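Local coordinates for protein subclass B1 metallo-beta-lactamase (Myroides odoratimimus, PDB 6T5L) that probably hydrolyses beta-lactam antibiotics, carbapenems among them, as a subclass B1 zinc enzyme that stays highly active when zinc is scarce, at residues His33-Ile38 with Leu55-Asn60; Val63-Pro68 with Ile93-His98; Thr69-Ser74 with Gly104-Glu109; Gly148-Tyr153 with Gly168-Asp173. All blocks are in the same frame, centred on the assembly; numbering follows the deposited sequence.

Interaction 1. Residues His33-Ile38 with Leu55-Asn60; sequences HIYEHI and LVLNEN
His33 and Leu57 are tied together by two hydrogen bonds. Leu57 N donates to His33 O over 2.8 Å, and the imidazole answers with ND1 donating to Leu57 O at 2.9 Å. This second bond lies in the ring plane and in the carbonyl plane, although it is bent at the hydrogen (141°). Further along, Tyr35 and Leu55 form a reciprocal, nearly straight pair: Tyr35 N reaches Leu55 O at 2.9 Å, and Leu55 N reaches Tyr35 O at 2.8 Å. Between these rungs Ile34 faces Val56 as a non-hydrogen-bonded pair, and Val56 CA makes a CA-H...O contact of 3.4 Å with His33 O.

The alternation is that of an antiparallel beta hairpin, here strands 34-41 and 49-58, in the N-terminal sheet of the metallo-beta-lactamase sandwich.

Apolar contacts fall on both faces of this sheet. On one, Ile34 and Val56 run side by side, with Ile34 CD1 3.8 Å from Val56 CG2. On the other, Tyr35 and Leu55 touch through their CB atoms, while the tyrosine crosses Leu57 obliquely and brings CE1 to 3.6 Å from Leu57 CD2. His37 meets Leu55 at about a right angle, its ring carbon CD2 3.9 Å from Leu55 CD2, while its NE2 makes a weak hydrogen bond to Phe65 O.

Asn58, with CG anti to the backbone N (chi1 -173°), lies alongside the His33 ring, amide and imidazole planes 72° apart. OD1 is the atom near the ring; ND2 is hydrogen-bonded to Ile147 O and Asn149 OD1.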
# COMPACT_ATOMS: atom_id res chain seq x y z
N HIS A 33 5.59 0.02 -15.13
CA HIS A 33 4.28 -0.21 -14.56
C HIS A 33 4.13 0.23 -13.11
O HIS A 33 3.03 0.11 -12.55
CB HIS A 33 3.93 -1.70 -14.62
CG HIS A 33 4.05 -2.28 -15.99
ND1 HIS A 33 3.18 -1.97 -17.01
CD2 HIS A 33 4.97 -3.12 -16.52
CE1 HIS A 33 3.56 -2.60 -18.11
NE2 HIS A 33 4.63 -3.31 -17.83
N ILE A 34 5.20 0.67 -12.46
CA ILE A 34 5.18 0.76 -11.02
C ILE A 34 5.59 2.16 -10.60
O ILE A 34 6.73 2.54 -10.79
CB ILE A 34 6.09 -0.28 -10.34
CG1 ILE A 34 5.57 -1.68 -10.53
CG2 ILE A 34 6.29 0.09 -8.86
CD1 ILE A 34 4.32 -1.99 -9.84
N TYR A 35 4.70 2.82 -9.92
CA TYR A 35 4.86 4.16 -9.39
C TYR A 35 4.64 4.06 -7.89
O TYR A 35 3.86 3.22 -7.43
CB TYR A 35 3.82 5.12 -10.03
CG TYR A 35 3.94 5.35 -11.55
CD1 TYR A 35 3.56 4.39 -12.44
CD2 TYR A 35 4.35 6.57 -12.05
CE1 TYR A 35 3.66 4.58 -13.78
CE2 TYR A 35 4.46 6.79 -13.44
CZ TYR A 35 4.10 5.79 -14.29
OH TYR A 35 4.16 5.96 -15.66
N GLU A 36 5.37 4.87 -7.13
CA GLU A 36 5.25 5.01 -5.69
C GLU A 36 4.63 6.38 -5.40
O GLU A 36 5.04 7.41 -5.99
CB GLU A 36 6.64 4.89 -5.05
CG GLU A 36 6.66 5.10 -3.54
CD GLU A 36 8.02 5.33 -2.91
OE1 GLU A 36 8.18 4.77 -1.81
OE2 GLU A 36 8.91 6.09 -3.43
N HIS A 37 3.57 6.40 -4.59
CA HIS A 37 2.97 7.65 -4.15
C HIS A 37 3.36 7.89 -2.70
O HIS A 37 3.42 6.94 -1.89
CB HIS A 37 1.44 7.68 -4.38
CG HIS A 37 0.59 6.76 -3.56
ND1 HIS A 37 0.26 7.03 -2.24
CD2 HIS A 37 -0.15 5.66 -3.91
CE1 HIS A 37 -0.60 6.12 -1.80
NE2 HIS A 37 -0.87 5.28 -2.80
N ILE A 38 3.70 9.13 -2.40
CA ILE A 38 4.12 9.55 -1.05
C ILE A 38 3.29 10.76 -0.62
O ILE A 38 3.17 11.74 -1.37
CB ILE A 38 5.62 9.89 -1.02
CG1 ILE A 38 6.45 8.75 -1.67
CG2 ILE A 38 6.12 10.20 0.41
CD1 ILE A 38 8.04 8.98 -1.57
N LEU A 55 1.20 2.50 -6.97
CA LEU A 55 0.34 2.60 -8.13
C LEU A 55 0.86 1.62 -9.15
O LEU A 55 2.04 1.69 -9.53
CB LEU A 55 0.38 4.01 -8.69
CG LEU A 55 -0.38 5.15 -8.06
CD1 LEU A 55 -0.63 6.15 -9.25
CD2 LEU A 55 -1.68 4.79 -7.42
N VAL A 56 -0.02 0.74 -9.60
CA VAL A 56 0.27 -0.21 -10.66
C VAL A 56 -0.50 0.25 -11.90
O VAL A 56 -1.74 0.38 -11.88
CB VAL A 56 -0.11 -1.63 -10.26
CG1 VAL A 56 0.20 -2.61 -11.41
CG2 VAL A 56 0.58 -2.02 -8.97
N LEU A 57 0.26 0.43 -12.98
CA LEU A 57 -0.27 0.89 -14.25
C LEU A 57 -0.09 -0.16 -15.34
O LEU A 57 1.03 -0.65 -15.54
CB LEU A 57 0.43 2.17 -14.68
CG LEU A 57 0.24 2.64 -16.12
CD1 LEU A 57 -1.14 3.12 -16.50
CD2 LEU A 57 1.31 3.67 -16.40
N ASN A 58 -1.18 -0.49 -16.06
CA ASN A 58 -1.06 -1.27 -17.29
C ASN A 58 -2.18 -0.96 -18.28
O ASN A 58 -3.35 -0.88 -17.90
CB ASN A 58 -1.04 -2.77 -16.97
CG ASN A 58 -0.74 -3.63 -18.20
OD1 ASN A 58 0.23 -3.38 -18.95
ND2 ASN A 58 -1.63 -4.59 -18.46
N GLU A 59 -1.82 -0.73 -19.54
CA GLU A 59 -2.80 -0.39 -20.61
C GLU A 59 -3.79 0.69 -20.14
O GLU A 59 -5.01 0.59 -20.23
CB GLU A 59 -3.55 -1.65 -21.14
CG GLU A 59 -2.64 -2.60 -21.86
CD GLU A 59 -3.26 -3.95 -22.36
OE1 GLU A 59 -3.97 -4.65 -21.61
OE2 GLU A 59 -3.03 -4.30 -23.54
N ASN A 60 -3.26 1.76 -19.59
CA ASN A 60 -4.13 2.87 -19.17
C ASN A 60 -5.18 2.50 -18.11
O ASN A 60 -6.20 3.21 -17.96
CB ASN A 60 -4.83 3.47 -20.39
CG ASN A 60 -3.86 4.08 -21.33
OD1 ASN A 60 -3.41 3.43 -22.27
ND2 ASN A 60 -3.53 5.35 -21.12

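Interaction 2. Residues Val63-Pro68 with Ile93-His98; sequences VVFDTP and IPTHFH. With ZN (zinc ion), chain C.
Asp66 turns its CG beside the backbone N (chi1 -74°), and Thr95 holds OG1 between its own N and carbonyl carbon (chi1 61°), so that the two side chains cross at about a right angle and OD1 comes up to OG1. Asp66 OD1 accepts from Thr95 N at 2.9 Å, the donor arriving nearly in line with the C-O bond. Thr95 OG1 is equally near OD1, though its proton has another acceptor within reach. One buried carboxylate oxygen is therefore approached by two groups of a single threonine.

Upstream, the last rungs of a parallel pairing join the segments. Ile93 N donates to Val64 O at 2.8 Å, and Asp66 N reaches Ile93 O at 3.0 Å from well above the carbonyl plane. Phe65 and Ile93 run side by side, with ring atom CE2 3.5 Å from Ile93 CD1; the same methyl touches Val63 CG1 at 3.7 Å. Thr95 CG2 sits at the ring edge, by CD2.

Just beyond Thr95 the chain reaches the metal: His96 NE2 and His98 ND1 each bind zinc at 2.0 Å, and His161 also coordinates it. The two strand ends belong to a beta-alpha-beta crossover through helix 71-83. The loop leaving the second strand carries the HXHXD motif of the metallo-beta-lactamase superfamily, whose aspartate, Asp100, binds the other zinc.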
# COMPACT_ATOMS: atom_id res chain seq x y z
N VAL A 63 -4.29 0.36 -10.62
CA VAL A 63 -4.70 -0.14 -9.31
C VAL A 63 -3.81 0.53 -8.25
O VAL A 63 -2.59 0.57 -8.38
CB VAL A 63 -4.59 -1.67 -9.17
CG1 VAL A 63 -4.74 -2.11 -7.68
CG2 VAL A 63 -5.64 -2.37 -10.02
N VAL A 64 -4.42 0.95 -7.16
CA VAL A 64 -3.72 1.72 -6.13
C VAL A 64 -3.74 0.88 -4.87
O VAL A 64 -4.80 0.37 -4.47
CB VAL A 64 -4.43 3.07 -5.87
CG1 VAL A 64 -3.74 3.92 -4.75
CG2 VAL A 64 -4.56 3.85 -7.19
N PHE A 65 -2.57 0.73 -4.27
CA PHE A 65 -2.43 0.14 -2.95
C PHE A 65 -2.28 1.31 -1.98
O PHE A 65 -1.33 2.09 -2.10
CB PHE A 65 -1.20 -0.79 -2.89
CG PHE A 65 -1.40 -2.08 -3.60
CD1 PHE A 65 -1.08 -2.21 -4.95
CD2 PHE A 65 -1.97 -3.13 -2.95
CE1 PHE A 65 -1.28 -3.42 -5.62
CE2 PHE A 65 -2.21 -4.32 -3.60
CZ PHE A 65 -1.86 -4.48 -4.94
N ASP A 66 -3.20 1.41 -1.02
CA ASP A 66 -3.23 2.51 -0.06
C ASP A 66 -3.64 3.89 -0.58
O ASP A 66 -3.07 4.38 -1.57
CB ASP A 66 -1.92 2.67 0.68
CG ASP A 66 -1.69 1.59 1.73
OD1 ASP A 66 -2.44 0.56 1.74
OD2 ASP A 66 -0.73 1.78 2.53
N THR A 67 -4.77 4.40 -0.13
CA THR A 67 -4.98 5.82 -0.35
C THR A 67 -3.81 6.62 0.21
O THR A 67 -3.20 6.21 1.20
CB THR A 67 -6.30 6.32 0.25
OG1 THR A 67 -6.22 6.46 1.68
CG2 THR A 67 -7.44 5.35 -0.14
N PRO A 68 -3.43 7.72 -0.43
CA PRO A 68 -2.72 8.80 0.28
C PRO A 68 -3.49 9.22 1.53
O PRO A 68 -4.65 8.84 1.73
CB PRO A 68 -2.63 9.95 -0.73
CG PRO A 68 -2.93 9.32 -2.11
CD PRO A 68 -3.83 8.10 -1.81
N ILE A 93 -6.91 -0.89 -3.10
CA ILE A 93 -6.67 -1.92 -2.12
C ILE A 93 -5.99 -1.29 -0.93
O ILE A 93 -4.78 -1.11 -0.90
CB ILE A 93 -5.80 -3.08 -2.68
CG1 ILE A 93 -6.44 -3.65 -3.95
CG2 ILE A 93 -5.58 -4.10 -1.60
CD1 ILE A 93 -5.51 -4.36 -4.84
N PRO A 94 -6.74 -1.02 0.14
CA PRO A 94 -6.09 -0.61 1.39
C PRO A 94 -5.45 -1.82 2.06
O PRO A 94 -6.11 -2.84 2.24
CB PRO A 94 -7.24 -0.05 2.23
CG PRO A 94 -8.52 -0.32 1.49
CD PRO A 94 -8.19 -1.18 0.27
N THR A 95 -4.18 -1.70 2.46
CA THR A 95 -3.41 -2.88 2.88
C THR A 95 -3.59 -3.19 4.36
O THR A 95 -3.22 -4.29 4.78
CB THR A 95 -1.90 -2.75 2.55
OG1 THR A 95 -1.34 -1.62 3.25
CG2 THR A 95 -1.71 -2.63 1.05
N HIS A 96 -4.10 -2.22 5.16
CA HIS A 96 -4.65 -2.44 6.50
C HIS A 96 -5.55 -1.25 6.90
O HIS A 96 -5.83 -0.35 6.11
CB HIS A 96 -3.55 -2.74 7.58
CG HIS A 96 -2.56 -1.64 7.85
ND1 HIS A 96 -1.53 -1.36 6.98
CD2 HIS A 96 -2.34 -0.86 8.95
CE1 HIS A 96 -0.77 -0.40 7.50
NE2 HIS A 96 -1.26 -0.06 8.68
N PHE A 97 -6.02 -1.27 8.14
CA PHE A 97 -7.13 -0.40 8.54
C PHE A 97 -6.67 0.97 9.06
O PHE A 97 -7.52 1.79 9.38
CB PHE A 97 -7.99 -1.10 9.60
CG PHE A 97 -7.34 -1.19 10.94
CD1 PHE A 97 -6.41 -2.18 11.24
CD2 PHE A 97 -7.69 -0.30 11.94
CE1 PHE A 97 -5.80 -2.24 12.53
CE2 PHE A 97 -7.11 -0.37 13.23
CZ PHE A 97 -6.17 -1.31 13.51
N HIS A 98 -5.38 1.26 9.11
CA HIS A 98 -4.96 2.56 9.64
C HIS A 98 -5.17 3.66 8.61
O HIS A 98 -5.41 3.41 7.43
CB HIS A 98 -3.49 2.52 10.01
CG HIS A 98 -3.24 1.77 11.26
ND1 HIS A 98 -2.03 1.18 11.55
CD2 HIS A 98 -4.04 1.53 12.32
CE1 HIS A 98 -2.11 0.60 12.73
NE2 HIS A 98 -3.31 0.82 13.24
ZN ZN C . -0.49 0.92 10.30
O HOH W 1 0.00 1.91 9.68

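Interaction 3. Residues Thr69-Ser74 with Gly104-Glu109; sequences TDDKSS and GITEFE
Asp70, whose backbone lies against Gly104, has its O gripped twice by Ser74, from N at 3.0 Å and from OG at 2.9 Å, the hydroxyl arriving from above the carbonyl plane. This is the first turn of helix 71-83, which has Asp70 as its N-cap; its OD1 receives Ser73 N in the capping bond. Against this turn lies the start of helix 105-110, where Gly104 is the N-cap, and two helix N-termini thus abut in the metallo-beta-lactamase fold. Lacking a side chain, Gly104 brings its CA to 3.2 Å from Ser74 OG.

Asp71 reaches across to the second helix. Its CG stands beside the backbone N (chi1 -82°), and OD1 comes to 3.5 Å from Glu107 N. A water donates to this OD1 at 2.8 Å and accepts from Thr106 N at 3.1 Å, joining the helices through solvent. The helix end facing Asp71 would probably favour its negative charge, whereas the Glu107 carboxylate, turned 83° from that of Asp71, brings a like charge near. Glu107 also lays CG against Asp71 O. The Phe108 ring presents its edge to Ser74, with CE1 3.6 Å from Ser74 OG.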
# COMPACT_ATOMS: atom_id res chain seq x y z
N THR A 69 -2.85 10.04 2.36
CA THR A 69 -3.23 10.15 3.77
C THR A 69 -4.52 10.93 3.98
O THR A 69 -5.15 10.80 5.04
CB THR A 69 -2.10 10.81 4.59
OG1 THR A 69 -1.65 11.99 3.92
CG2 THR A 69 -0.92 9.86 4.78
N ASP A 70 -4.94 11.76 3.02
CA ASP A 70 -6.18 12.48 3.21
C ASP A 70 -6.88 12.75 1.88
O ASP A 70 -6.38 12.40 0.80
CB ASP A 70 -5.92 13.79 3.97
CG ASP A 70 -5.00 14.71 3.22
OD1 ASP A 70 -4.80 14.47 2.02
OD2 ASP A 70 -4.45 15.64 3.83
N ASP A 71 -8.04 13.42 1.98
CA ASP A 71 -8.87 13.64 0.79
C ASP A 71 -8.12 14.51 -0.23
O ASP A 71 -8.12 14.19 -1.42
CB ASP A 71 -10.24 14.27 1.15
CG ASP A 71 -11.28 13.23 1.61
OD1 ASP A 71 -11.01 12.02 1.55
OD2 ASP A 71 -12.40 13.62 2.01
N LYS A 72 -7.45 15.58 0.20
CA LYS A 72 -6.89 16.47 -0.83
C LYS A 72 -5.68 15.85 -1.53
O LYS A 72 -5.49 16.09 -2.73
CB LYS A 72 -6.53 17.85 -0.28
CG LYS A 72 -5.29 17.94 0.59
CD LYS A 72 -5.14 19.38 1.16
CE LYS A 72 -4.66 19.38 2.61
NZ LYS A 72 -3.22 19.13 2.69
N SER A 73 -4.88 15.03 -0.82
CA SER A 73 -3.76 14.31 -1.43
C SER A 73 -4.28 13.27 -2.42
O SER A 73 -3.73 13.09 -3.53
CB SER A 73 -2.91 13.62 -0.35
OG SER A 73 -2.24 14.58 0.47
N SER A 74 -5.33 12.55 -1.99
CA SER A 74 -5.98 11.54 -2.82
C SER A 74 -6.54 12.16 -4.11
O SER A 74 -6.39 11.59 -5.20
CB SER A 74 -7.09 10.86 -2.02
OG SER A 74 -6.58 10.07 -0.95
N GLY A 104 -7.91 8.75 2.59
CA GLY A 104 -8.57 9.48 1.51
C GLY A 104 -9.69 8.68 0.86
O GLY A 104 -10.03 8.88 -0.32
N ILE A 105 -10.24 7.72 1.63
CA ILE A 105 -11.20 6.79 1.06
C ILE A 105 -12.41 7.53 0.47
O ILE A 105 -12.90 7.16 -0.61
CB ILE A 105 -11.61 5.74 2.10
CG1 ILE A 105 -12.58 4.70 1.50
CG2 ILE A 105 -12.37 6.39 3.29
CD1 ILE A 105 -12.00 3.79 0.41
N THR A 106 -12.91 8.56 1.15
CA THR A 106 -14.09 9.30 0.64
C THR A 106 -13.84 9.82 -0.77
O THR A 106 -14.74 9.81 -1.63
CB THR A 106 -14.43 10.47 1.58
OG1 THR A 106 -14.82 10.00 2.90
CG2 THR A 106 -15.59 11.31 0.99
N GLU A 107 -12.63 10.28 -1.04
CA GLU A 107 -12.39 10.89 -2.33
C GLU A 107 -12.39 9.82 -3.42
O GLU A 107 -12.91 10.05 -4.53
CB GLU A 107 -11.08 11.67 -2.25
CG GLU A 107 -10.84 12.55 -3.36
CD GLU A 107 -11.85 13.67 -3.47
OE1 GLU A 107 -12.01 14.48 -2.56
OE2 GLU A 107 -12.52 13.69 -4.50
N PHE A 108 -11.87 8.64 -3.11
CA PHE A 108 -11.91 7.52 -4.05
C PHE A 108 -13.34 7.05 -4.26
O PHE A 108 -13.78 6.80 -5.41
CB PHE A 108 -11.06 6.34 -3.54
CG PHE A 108 -9.59 6.49 -3.80
CD1 PHE A 108 -8.84 7.34 -3.02
CD2 PHE A 108 -8.93 5.76 -4.83
CE1 PHE A 108 -7.47 7.52 -3.27
CE2 PHE A 108 -7.53 5.97 -5.07
CZ PHE A 108 -6.83 6.82 -4.31
N GLU A 109 -14.09 6.94 -3.17
CA GLU A 109 -15.48 6.49 -3.32
C GLU A 109 -16.30 7.48 -4.16
O GLU A 109 -17.18 7.07 -4.95
CB GLU A 109 -16.10 6.28 -1.94
CG GLU A 109 -15.46 5.16 -1.14
CD GLU A 109 -16.21 4.86 0.16
OE1 GLU A 109 -16.43 5.81 0.92
OE2 GLU A 109 -16.56 3.68 0.43
O HOH W 2 -11.53 10.04 3.44

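Interaction 4. Residues Gly148-Tyr153 with Gly168-Asp173; sequences GNKKVY and GYFPED
Lys150 faces Phe170 and Glu172 across a beta hairpin, strands 150-155 and 167-170, in the second large sheet of the metallo-beta-lactamase sandwich. Its CB comes to 3.9 Å from Phe170 CE1. CG touches the amide of Asn58 on strand 49-58. The chain bends there (chi2 -71°), and CD comes to 3.6 Å from Glu172 OE1, with CE also beside that oxygen. At the tip, NZ folds back to donate to Asn149 O at 3.1 Å, from above the carbonyl plane. The Glu172 carboxylate remains near enough to be an opposite charge in the surroundings, without a salt bridge.

Tyr153 and Tyr169 form the hydrogen-bonded pair of the hairpin, each N giving to the other's O. Past them, direct pairing gives way to a water, which donates to Lys151 O at 2.8 Å and accepts from Glu172 N at 3.2 Å. That water also lies over one face of the Phe170 ring, toward its rim. Tyr153 meets Pro171 at about a right angle, the edge of its ring bringing CE1 to 3.7 Å from Pro171 CD.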
# COMPACT_ATOMS: atom_id res chain seq x y z
N GLY A 148 -5.85 -4.66 -17.23
CA GLY A 148 -5.72 -4.98 -18.66
C GLY A 148 -5.20 -6.40 -18.82
O GLY A 148 -5.72 -7.31 -18.18
N ASN A 149 -4.11 -6.61 -19.59
CA ASN A 149 -3.68 -7.97 -19.91
C ASN A 149 -2.63 -8.51 -18.92
O ASN A 149 -1.96 -9.51 -19.24
CB ASN A 149 -3.17 -8.03 -21.35
CG ASN A 149 -1.92 -7.17 -21.61
OD1 ASN A 149 -1.36 -6.51 -20.72
ND2 ASN A 149 -1.40 -7.30 -22.81
N LYS A 150 -2.52 -7.91 -17.73
CA LYS A 150 -1.62 -8.34 -16.67
C LYS A 150 -2.45 -8.49 -15.39
O LYS A 150 -3.65 -8.18 -15.34
CB LYS A 150 -0.46 -7.35 -16.49
CG LYS A 150 0.44 -7.13 -17.76
CD LYS A 150 1.30 -8.34 -18.08
CE LYS A 150 1.77 -8.37 -19.57
NZ LYS A 150 0.90 -9.27 -20.40
N LYS A 151 -1.81 -8.98 -14.35
CA LYS A 151 -2.54 -9.31 -13.14
C LYS A 151 -1.81 -8.70 -11.96
O LYS A 151 -0.60 -8.48 -12.02
CB LYS A 151 -2.67 -10.81 -12.99
CG LYS A 151 -3.88 -11.37 -13.68
CD LYS A 151 -3.80 -12.89 -13.73
CE LYS A 151 -4.93 -13.45 -14.56
NZ LYS A 151 -4.91 -14.92 -14.50
N VAL A 152 -2.59 -8.34 -10.95
CA VAL A 152 -2.12 -7.76 -9.71
C VAL A 152 -2.79 -8.50 -8.56
O VAL A 152 -3.95 -8.94 -8.67
CB VAL A 152 -2.39 -6.23 -9.66
CG1 VAL A 152 -3.84 -5.89 -9.34
CG2 VAL A 152 -1.47 -5.59 -8.65
N TYR A 153 -2.06 -8.64 -7.46
CA TYR A 153 -2.39 -9.54 -6.36
C TYR A 153 -2.29 -8.80 -5.04
O TYR A 153 -1.48 -7.88 -4.86
CB TYR A 153 -1.43 -10.77 -6.35
CG TYR A 153 -1.39 -11.58 -7.64
CD1 TYR A 153 -0.58 -11.20 -8.71
CD2 TYR A 153 -2.15 -12.73 -7.77
CE1 TYR A 153 -0.57 -11.91 -9.88
CE2 TYR A 153 -2.15 -13.44 -8.93
CZ TYR A 153 -1.35 -13.04 -9.98
OH TYR A 153 -1.32 -13.75 -11.17
N GLY A 168 0.95 -6.34 -1.50
CA GLY A 168 0.60 -6.22 -2.91
C GLY A 168 1.78 -6.75 -3.73
O GLY A 168 2.94 -6.68 -3.31
N TYR A 169 1.44 -7.34 -4.87
CA TYR A 169 2.38 -7.98 -5.75
C TYR A 169 1.99 -7.78 -7.21
O TYR A 169 0.86 -8.12 -7.61
CB TYR A 169 2.45 -9.47 -5.45
CG TYR A 169 3.49 -10.22 -6.23
CD1 TYR A 169 4.77 -9.76 -6.32
CD2 TYR A 169 3.17 -11.41 -6.85
CE1 TYR A 169 5.77 -10.50 -7.02
CE2 TYR A 169 4.13 -12.15 -7.53
CZ TYR A 169 5.42 -11.67 -7.63
OH TYR A 169 6.38 -12.37 -8.31
N PHE A 170 2.96 -7.31 -7.99
CA PHE A 170 2.85 -7.28 -9.45
C PHE A 170 4.02 -8.05 -10.07
O PHE A 170 5.13 -7.48 -10.20
CB PHE A 170 2.84 -5.83 -9.90
CG PHE A 170 2.51 -5.61 -11.37
CD1 PHE A 170 1.27 -5.96 -11.89
CD2 PHE A 170 3.47 -5.07 -12.23
CE1 PHE A 170 0.99 -5.74 -13.25
CE2 PHE A 170 3.19 -4.84 -13.60
CZ PHE A 170 1.96 -5.17 -14.10
N PRO A 171 3.83 -9.32 -10.49
CA PRO A 171 4.98 -10.12 -10.95
C PRO A 171 5.66 -9.62 -12.21
O PRO A 171 6.85 -9.91 -12.38
CB PRO A 171 4.39 -11.53 -11.18
CG PRO A 171 2.86 -11.35 -11.24
CD PRO A 171 2.61 -10.15 -10.37
N GLU A 172 4.97 -8.93 -13.11
CA GLU A 172 5.58 -8.49 -14.36
C GLU A 172 6.78 -7.57 -14.10
O GLU A 172 7.79 -7.64 -14.80
CB GLU A 172 4.54 -7.80 -15.24
CG GLU A 172 5.00 -7.46 -16.64
CD GLU A 172 5.39 -8.69 -17.41
OE1 GLU A 172 4.57 -9.62 -17.52
OE2 GLU A 172 6.55 -8.72 -17.86
N ASP A 173 6.71 -6.74 -13.08
CA ASP A 173 7.85 -5.89 -12.74
C ASP A 173 8.52 -6.35 -11.45
O ASP A 173 9.14 -5.53 -10.77
CB ASP A 173 7.42 -4.42 -12.59
CG ASP A 173 7.27 -3.71 -13.92
OD1 ASP A 173 7.49 -4.35 -14.95
OD2 ASP A 173 7.00 -2.47 -13.91
O HOH W 3 1.79 -9.07 -13.37

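In the fold
Interactions 1 and 2 are consecutive parts of one sheet: Val56 O lies 2.8 Å from Val63 N, probably hydrogen-bonded, and Leu55 packs on Val64. Interaction 4 belongs to the other large sheet and touches both, by packing of Phe65 CE1 3.7 Å from Val152 CG2 and by a probable hydrogen bond from His33 N to Asp173 OD2 at 3.1 Å. Interaction 3 adjoins interaction 2, where Thr67 OG1 probably bonds to Gly104 N at 3.0 Å, but its centre is about 24 Å from that of interaction 4. Interaction 2 carries the zinc ligands His96 and His98; the Asp66 side chain is about 7 Å from the second zinc. At the other end, the side chain of Tyr169 in interaction 4 lies about 3 Å from a magnesium ion.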